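Local coordinates for uncharacterized protein BAD_0989 (Bifidobacterium adolescentis ATCC 15703, PDB 3CYM) that probably acts on nucleic acids as a ribonuclease D-like 3'-5' exonuclease, though its function has not been established, at residues L145-E150 against A169-E174. Residues are numbered along the deposited sequence; the frame is centred on the assembly and turned at random.
With NA (sodium ion), chain B.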
ATOM      1  N   LEU A 145       7.412 -24.059  -5.506  1.00 19.43           N
ATOM      2  CA  LEU A 145       6.421 -24.298  -4.456  1.00 19.04           C
ATOM      3  C   LEU A 145       5.238 -23.346  -4.568  1.00 21.20           C
ATOM      4  O   LEU A 145       5.413 -22.137  -4.719  1.00 25.37           O
ATOM      5  CB  LEU A 145       7.054 -24.204  -3.066  1.00 17.82           C
ATOM      6  CG  LEU A 145       8.117 -25.228  -2.667  1.00 16.75           C
ATOM      7  CD1 LEU A 145       8.698 -24.844  -1.324  1.00 18.84           C
ATOM      8  CD2 LEU A 145       7.559 -26.646  -2.619  1.00 12.35           C
ATOM      9  N   THR A 146       4.038 -23.915  -4.476  1.00 25.54           N
ATOM     10  CA  THR A 146       2.778 -23.194  -4.642  1.00 25.11           C
ATOM     11  C   THR A 146       2.176 -22.850  -3.276  1.00 25.96           C
ATOM     12  O   THR A 146       2.056 -23.713  -2.407  1.00 28.15           O
ATOM     13  CB  THR A 146       1.763 -24.040  -5.480  1.00 26.91           C
ATOM     14  OG1 THR A 146       2.312 -24.307  -6.778  1.00 25.74           O
ATOM     15  CG2 THR A 146       0.417 -23.324  -5.644  1.00 24.85           C
ATOM     16  N   LEU A 147       1.827 -21.580  -3.088  1.00 23.85           N
ATOM     17  CA  LEU A 147       1.052 -21.148  -1.933  1.00 30.28           C
ATOM     18  C   LEU A 147      -0.363 -20.820  -2.411  1.00 33.49           C
ATOM     19  O   LEU A 147      -0.535 -19.999  -3.317  1.00 36.00           O
ATOM     20  CB  LEU A 147       1.693 -19.916  -1.275  1.00 29.71           C
ATOM     21  CG  LEU A 147       3.176 -19.955  -0.873  1.00 31.08           C
ATOM     22  CD1 LEU A 147       3.672 -18.566  -0.489  1.00 21.59           C
ATOM     23  CD2 LEU A 147       3.443 -20.950   0.262  1.00 21.07           C
ATOM     24  N   ALA A 148      -1.365 -21.482  -1.831  1.00 37.71           N
ATOM     25  CA  ALA A 148      -2.768 -21.183  -2.143  1.00 42.72           C
ATOM     26  C   ALA A 148      -3.219 -20.011  -1.286  1.00 46.18           C
ATOM     27  O   ALA A 148      -3.598 -20.194  -0.132  1.00 54.31           O
ATOM     28  CB  ALA A 148      -3.645 -22.399  -1.895  1.00 43.30           C
ATOM     29  N   LYS A 149      -3.169 -18.807  -1.847  1.00 47.35           N
ATOM     30  CA  LYS A 149      -3.366 -17.581  -1.066  1.00 46.75           C
ATOM     31  C   LYS A 149      -4.850 -17.312  -0.783  1.00 47.12           C
ATOM     32  O   LYS A 149      -5.486 -16.473  -1.429  1.00 46.81           O
ATOM     33  CB  LYS A 149      -2.681 -16.402  -1.764  1.00 44.82           C
ATOM     34  CG  LYS A 149      -1.161 -16.572  -1.908  1.00 38.52           C
ATOM     35  CD  LYS A 149      -0.404 -15.979  -0.728  1.00 26.93           C
ATOM     36  CE  LYS A 149      -0.154 -14.485  -0.935  1.00 22.67           C
ATOM     37  NZ  LYS A 149      -0.081 -13.731   0.348  1.00 19.58           N
ATOM     38  N   GLU A 150      -5.376 -18.027   0.213  1.00 48.08           N
ATOM     39  CA  GLU A 150      -6.823 -18.168   0.427  1.00 49.03           C
ATOM     40  C   GLU A 150      -7.481 -17.144   1.364  1.00 46.73           C
ATOM     41  O   GLU A 150      -8.681 -16.886   1.243  1.00 51.13           O
ATOM     42  CB  GLU A 150      -7.158 -19.594   0.897  1.00 49.50           C
ATOM     43  CG  GLU A 150      -6.967 -20.674  -0.173  1.00 54.58           C
ATOM     44  CD  GLU A 150      -7.394 -22.068   0.281  1.00 59.29           C
ATOM     45  OE1 GLU A 150      -7.864 -22.850  -0.574  1.00 63.86           O
ATOM     46  OE2 GLU A 150      -7.261 -22.387   1.482  1.00 57.44           O
ATOM     47  N   ALA A 169      -1.008 -16.891   7.355  1.00 13.74           N
ATOM     48  CA  ALA A 169      -0.091 -15.870   7.833  1.00 10.03           C
ATOM     49  C   ALA A 169       1.322 -16.421   8.044  1.00 13.45           C
ATOM     50  O   ALA A 169       2.311 -15.739   7.765  1.00 15.68           O
ATOM     51  CB  ALA A 169      -0.621 -15.247   9.104  1.00 12.88           C
ATOM     52  N   ALA A 170       1.398 -17.663   8.516  1.00 14.05           N
ATOM     53  CA  ALA A 170       2.661 -18.376   8.647  1.00 15.97           C
ATOM     54  C   ALA A 170       3.287 -18.678   7.287  1.00 16.09           C
ATOM     55  O   ALA A 170       4.478 -18.437   7.084  1.00 17.34           O
ATOM     56  CB  ALA A 170       2.458 -19.645   9.413  1.00 14.89           C
ATOM     57  N   LEU A 171       2.481 -19.185   6.355  1.00 13.70           N
ATOM     58  CA  LEU A 171       2.974 -19.510   5.016  1.00 14.81           C
ATOM     59  C   LEU A 171       3.534 -18.310   4.249  1.00 10.55           C
ATOM     60  O   LEU A 171       4.402 -18.476   3.399  1.00 12.88           O
ATOM     61  CB  LEU A 171       1.923 -20.266   4.186  1.00  5.62           C
ATOM     62  CG  LEU A 171       1.815 -21.769   4.496  1.00 11.92           C
ATOM     63  CD1 LEU A 171       0.527 -22.327   3.897  1.00 10.74           C
ATOM     64  CD2 LEU A 171       3.029 -22.562   4.005  1.00 19.44           C
ATOM     65  N   ASP A 172       3.063 -17.109   4.579  1.00 12.25           N
ATOM     66  CA  ASP A 172       3.569 -15.883   3.962  1.00 17.19           C
ATOM     67  C   ASP A 172       4.993 -15.445   4.353  1.00 15.85           C
ATOM     68  O   ASP A 172       5.621 -14.676   3.615  1.00 23.83           O
ATOM     69  CB  ASP A 172       2.582 -14.737   4.184  1.00 18.82           C
ATOM     70  CG  ASP A 172       1.615 -14.572   3.034  1.00 19.77           C
ATOM     71  OD1 ASP A 172       1.591 -15.416   2.110  1.00 30.41           O
ATOM     72  OD2 ASP A 172       0.871 -13.566   3.048  1.00 19.66           O
ATOM     73  N   VAL A 173       5.494 -15.922   5.496  1.00 21.78           N
ATOM     74  CA  VAL A 173       6.908 -15.724   5.884  1.00 15.53           C
ATOM     75  C   VAL A 173       7.762 -16.994   5.781  1.00 19.62           C
ATOM     76  O   VAL A 173       8.981 -16.921   5.873  1.00 20.99           O
ATOM     77  CB  VAL A 173       7.076 -15.137   7.303  1.00 12.36           C
ATOM     78  CG1 VAL A 173       6.487 -13.762   7.384  1.00 12.22           C
ATOM     79  CG2 VAL A 173       6.477 -16.057   8.356  1.00 11.05           C
ATOM     80  N   GLU A 174       7.104 -18.135   5.574  1.00 21.94           N
ATOM     81  CA  GLU A 174       7.722 -19.474   5.541  1.00 16.73           C
ATOM     82  C   GLU A 174       8.865 -19.670   4.529  1.00 19.18           C
ATOM     83  O   GLU A 174       9.806 -20.420   4.796  1.00 23.29           O
ATOM     84  CB  GLU A 174       6.614 -20.532   5.344  1.00 15.19           C
ATOM     85  CG  GLU A 174       7.017 -21.993   5.001  1.00 14.23           C
ATOM     86  CD  GLU A 174       7.691 -22.755   6.143  1.00 22.97           C
ATOM     87  OE1 GLU A 174       7.864 -22.189   7.245  1.00 24.18           O
ATOM     88  OE2 GLU A 174       8.065 -23.934   5.931  1.00 21.07           O
TER
HETATM   89 NA    NA B 501       0.468 -11.197   3.602  1.00 14.97          NA
HETATM   90  O   HOH W   1      -1.898 -11.123   2.858  1.00 21.33           O
HETATM   91  O   HOH W   2       1.844  -9.987   2.114  1.00 47.13           O
HETATM   92  O   HOH W   3       0.054  -8.925   4.093  1.00 15.80           O
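A second-shell salt bridge beside a metal site, backed by a leucine pair, joins segment 145-150 to helix 163-174 in the exonuclease domain, whose fold belongs to the RNase H class. Lys149 reaches across to Asp172, its chain bent twice in the middle (chi2 -91°, chi3 -85°) so that the ammonium group ends beside the carboxylate, the two side chains meeting at about a right angle. NZ spans both oxygens, 2.9 Å from Asp172 OD2 and 3.0 Å from Asp172 OD1; as hydrogen bonds both are weak, so the attraction is probably largely that of the charges. The methylene CD of Lys149 also lies 3.5 Å from Asp172 OD1. The ammonium group has a stronger partner in the hydroxyl of Tyr168, which probably helps fix its position.

Asp172 OD2 is shared: it binds the sodium ion at 2.5 Å and also meets the ammonium group, whereas OD1 meets the lysine alone among the atoms of this contact. Asp44 and Glu46 complete the protein ligands of this ion, and three waters fill further positions. Two residues before the lysine, the methyl CD2 of Leu147 packs obliquely on CD2 of Leu171 at 4.1 Å, while its other methyl, CD1, lies 4.0 Å from Leu171 O. Helix 135-143 borders this side of the contact, Leu135 touching both Leu147 and Asp172.

Replacing Lys149 by an alanine is likely to leave the carboxylate of Asp172 without its positive neighbour and less restrained in its orientation at the ion. The cluster of acids around sodium resembles the metal site of DEDD-type exonucleases, and here the lysine probably offsets part of its negative charge while helping to orient one ligand from its flank.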